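Local coordinates for protein putative mannose-1-phosphate guanylyl transferase (Thermus thermophilus, PDB 2CU2) that probably transfers a guanylyl group from GTP to mannose 1-phosphate to make GDP-mannose, as a member of the nucleotidyltransferase family, at residues 30-35 / 264-269. Residues are numbered along the deposited sequence; the frame is centred on the assembly and turned at random.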
ATOM      1  N   PRO A  30       9.316  -3.367 -15.180  1.00 37.67           N
ATOM      2  CA  PRO A  30      10.310  -4.176 -14.485  1.00 38.14           C
ATOM      3  C   PRO A  30       9.643  -5.221 -13.595  1.00 38.44           C
ATOM      4  O   PRO A  30       9.160  -4.937 -12.508  1.00 40.84           O
ATOM      5  CB  PRO A  30      11.160  -3.239 -13.631  1.00 35.64           C
ATOM      6  CG  PRO A  30      10.332  -1.987 -13.374  1.00 39.20           C
ATOM      7  CD  PRO A  30       9.288  -2.033 -14.588  1.00 38.32           C
ATOM      8  N   LEU A  31       9.597  -6.470 -14.107  1.00 37.09           N
ATOM      9  CA  LEU A  31       8.842  -7.510 -13.411  1.00 36.58           C
ATOM     10  C   LEU A  31       9.739  -8.622 -12.848  1.00 37.18           C
ATOM     11  O   LEU A  31      10.271  -8.534 -11.750  1.00 38.38           O
ATOM     12  CB  LEU A  31       7.830  -8.100 -14.391  1.00 36.27           C
ATOM     13  CG  LEU A  31       6.516  -7.316 -14.418  1.00 37.83           C
ATOM     14  CD1 LEU A  31       5.525  -7.872 -15.440  1.00 34.81           C
ATOM     15  CD2 LEU A  31       5.793  -7.325 -13.071  1.00 34.81           C
ATOM     16  N   PHE A  32       9.858  -9.720 -13.627  1.00 35.69           N
ATOM     17  CA  PHE A  32      10.596 -10.893 -13.160  1.00 35.04           C
ATOM     18  C   PHE A  32      12.118 -10.700 -13.251  1.00 34.25           C
ATOM     19  O   PHE A  32      12.659 -10.288 -14.269  1.00 35.19           O
ATOM     20  CB  PHE A  32      10.173 -12.092 -14.010  1.00 32.70           C
ATOM     21  CG  PHE A  32       8.689 -12.292 -13.904  1.00 31.56           C
ATOM     22  CD1 PHE A  32       8.142 -12.745 -12.710  1.00 29.96           C
ATOM     23  CD2 PHE A  32       7.877 -12.034 -14.995  1.00 30.55           C
ATOM     24  CE1 PHE A  32       6.771 -12.940 -12.612  1.00 29.91           C
ATOM     25  CE2 PHE A  32       6.502 -12.230 -14.888  1.00 29.04           C
ATOM     26  CZ  PHE A  32       5.945 -12.682 -13.699  1.00 30.51           C
ATOM     27  N   GLU A  33      12.836 -10.950 -12.138  1.00 34.25           N
ATOM     28  CA  GLU A  33      14.282 -10.741 -12.144  1.00 34.26           C
ATOM     29  C   GLU A  33      14.642  -9.258 -12.292  1.00 34.22           C
ATOM     30  O   GLU A  33      15.792  -8.889 -12.490  1.00 35.46           O
ATOM     31  CB  GLU A  33      14.889 -11.548 -13.296  1.00 36.95           C
ATOM     32  CG  GLU A  33      15.034 -13.035 -12.955  1.00 41.28           C
ATOM     33  CD  GLU A  33      15.754 -13.751 -14.078  1.00 44.12           C
ATOM     34  OE1 GLU A  33      16.654 -13.166 -14.666  1.00 44.37           O
ATOM     35  OE2 GLU A  33      15.424 -14.911 -14.334  1.00 45.97           O
ATOM     36  N   GLY A  34      13.638  -8.394 -12.179  1.00 33.83           N
ATOM     37  CA  GLY A  34      13.866  -6.951 -12.304  1.00 33.61           C
ATOM     38  C   GLY A  34      13.921  -6.500 -13.766  1.00 34.18           C
ATOM     39  O   GLY A  34      14.187  -5.347 -14.089  1.00 36.38           O
ATOM     40  N   LYS A  35      13.684  -7.475 -14.663  1.00 34.82           N
ATOM     41  CA  LYS A  35      13.758  -7.271 -16.105  1.00 35.40           C
ATOM     42  C   LYS A  35      12.413  -6.815 -16.676  1.00 34.57           C
ATOM     43  O   LYS A  35      11.349  -7.229 -16.237  1.00 34.18           O
ATOM     44  CB  LYS A  35      14.179  -8.590 -16.752  1.00 37.71           C
ATOM     45  CG  LYS A  35      15.681  -8.847 -16.622  1.00 41.12           C
ATOM     46  CD  LYS A  35      16.190  -9.853 -17.658  1.00 42.96           C
ATOM     47  CE  LYS A  35      17.298 -10.755 -17.105  1.00 45.92           C
ATOM     48  NZ  LYS A  35      17.234 -12.065 -17.751  1.00 49.88           N
ATOM     49  N   ARG A 264       1.392 -17.492 -10.685  1.00 29.19           N
ATOM     50  CA  ARG A 264       1.479 -18.600 -11.629  1.00 30.84           C
ATOM     51  C   ARG A 264       2.899 -18.717 -12.164  1.00 31.01           C
ATOM     52  O   ARG A 264       3.467 -19.812 -12.235  1.00 31.95           O
ATOM     53  CB  ARG A 264       0.507 -18.390 -12.797  1.00 30.03           C
ATOM     54  CG  ARG A 264      -0.958 -18.251 -12.379  1.00 33.52           C
ATOM     55  CD  ARG A 264      -1.889 -18.359 -13.576  1.00 35.57           C
ATOM     56  NE  ARG A 264      -1.583 -17.369 -14.609  1.00 37.63           N
ATOM     57  CZ  ARG A 264      -2.414 -16.406 -15.002  1.00 38.29           C
ATOM     58  NH1 ARG A 264      -3.618 -16.291 -14.449  1.00 38.82           N
ATOM     59  NH2 ARG A 264      -2.044 -15.556 -15.953  1.00 38.20           N
ATOM     60  N   VAL A 265       3.477 -17.584 -12.539  1.00 30.60           N
ATOM     61  CA  VAL A 265       4.826 -17.597 -13.072  1.00 30.95           C
ATOM     62  C   VAL A 265       5.829 -18.155 -12.060  1.00 31.81           C
ATOM     63  O   VAL A 265       6.719 -18.911 -12.434  1.00 30.80           O
ATOM     64  CB  VAL A 265       5.263 -16.188 -13.522  1.00 31.22           C
ATOM     65  CG1 VAL A 265       6.752 -16.197 -13.877  1.00 31.36           C
ATOM     66  CG2 VAL A 265       4.434 -15.754 -14.732  1.00 27.92           C
ATOM     67  N   PHE A 266       5.679 -17.809 -10.782  1.00 31.07           N
ATOM     68  CA  PHE A 266       6.663 -18.312  -9.829  1.00 32.50           C
ATOM     69  C   PHE A 266       6.639 -19.851  -9.760  1.00 33.27           C
ATOM     70  O   PHE A 266       7.648 -20.516  -9.558  1.00 34.88           O
ATOM     71  CB  PHE A 266       6.360 -17.691  -8.458  1.00 30.89           C
ATOM     72  CG  PHE A 266       7.219 -16.471  -8.203  1.00 32.36           C
ATOM     73  CD1 PHE A 266       7.207 -15.409  -9.104  1.00 32.34           C
ATOM     74  CD2 PHE A 266       8.025 -16.406  -7.070  1.00 33.05           C
ATOM     75  CE1 PHE A 266       8.018 -14.301  -8.881  1.00 33.16           C
ATOM     76  CE2 PHE A 266       8.831 -15.290  -6.855  1.00 32.35           C
ATOM     77  CZ  PHE A 266       8.828 -14.238  -7.758  1.00 34.10           C
ATOM     78  N   SER A 267       5.419 -20.416  -9.906  1.00 32.18           N
ATOM     79  CA  SER A 267       5.266 -21.868  -9.948  1.00 33.11           C
ATOM     80  C   SER A 267       5.812 -22.558  -8.693  1.00 32.85           C
ATOM     81  O   SER A 267       6.529 -23.552  -8.743  1.00 33.76           O
ATOM     82  CB  SER A 267       5.961 -22.396 -11.204  1.00 34.01           C
ATOM     83  OG  SER A 267       5.127 -22.144 -12.341  1.00 36.37           O
ATOM     84  N   GLN A 268       5.459 -21.977  -7.537  1.00 31.48           N
ATOM     85  CA  GLN A 268       5.834 -22.606  -6.273  1.00 31.31           C
ATOM     86  C   GLN A 268       4.599 -23.082  -5.493  1.00 31.45           C
ATOM     87  O   GLN A 268       3.488 -23.155  -6.005  1.00 31.31           O
ATOM     88  CB  GLN A 268       6.626 -21.588  -5.447  1.00 29.07           C
ATOM     89  CG  GLN A 268       5.901 -20.243  -5.349  1.00 27.40           C
ATOM     90  CD  GLN A 268       6.807 -19.228  -4.698  1.00 29.96           C
ATOM     91  OE1 GLN A 268       7.982 -19.101  -4.992  1.00 31.94           O
ATOM     92  NE2 GLN A 268       6.179 -18.445  -3.802  1.00 28.70           N
ATOM     93  N   ASP A 269       4.749 -23.417  -4.215  1.00 31.57           N
ATOM     94  CA  ASP A 269       3.578 -23.784  -3.419  1.00 32.60           C
ATOM     95  C   ASP A 269       2.698 -22.535  -3.346  1.00 33.11           C
ATOM     96  O   ASP A 269       3.174 -21.456  -2.986  1.00 30.72           O
ATOM     97  CB  ASP A 269       3.969 -24.200  -2.001  1.00 33.01           C
ATOM     98  CG  ASP A 269       4.748 -25.495  -1.968  1.00 35.87           C
ATOM     99  OD1 ASP A 269       4.399 -26.422  -2.729  1.00 37.36           O
ATOM    100  OD2 ASP A 269       5.700 -25.591  -1.169  1.00 40.05           O
TER
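The isopropyl group of Val265 lies against one face of the Phe32 phenyl ring. Its CG1 sits over that face, displaced from the centre toward the CE1-CZ side, and makes a CH-pi contact 3.8 Å from the ring centroid and 23° off the ring normal. The other branch reaches the far end of the ring, with Val265 CG2 3.6 Å from Phe32 CZ, so that both methyls lie on the same side of the ring, CG1 over the face and CG2 by the CZ end. The two side chains point at each other from loop and helix. With chi1 of Phe32 at -58°, CG stands anti to its carbonyl carbon, which sends the ring out from the loop toward the helix. Phe266 meets the same ring differently: its CE1 comes to 4.1 Å from Phe32 CD1 in an edge-to-edge approach, each atom near the plane of the other ring. No hydrogen bond links residues 30-35 to 264-269; the join is wholly apolar. Replacing Phe32 by an alanine would probably strip Val265 CG1 of its aromatic face and open a gap beside the edge of Phe266.

In the loop, Lys35 N bonds to Phe32 O and Leu31 N to Lys35 O, tying the turn that carries Phe32. Helix 261-266 ends at Phe266, and the next residue, Ser267, takes up positive phi while its OG hydrogen-bonds Arg264 O at 2.9 Å.

Near the surface of the nucleotidyltransferase part of the chain, the contact thus joins the loop leading from strand 3-8 to helix 37-45 with the C-terminal end of helix 261-266. Tyr111 meets the Phe32 ring with the planes at about 60°, Leu37 of helix 37-45 also touches Phe32, and Leu276 of strand 274-276 packs against both phenylalanines.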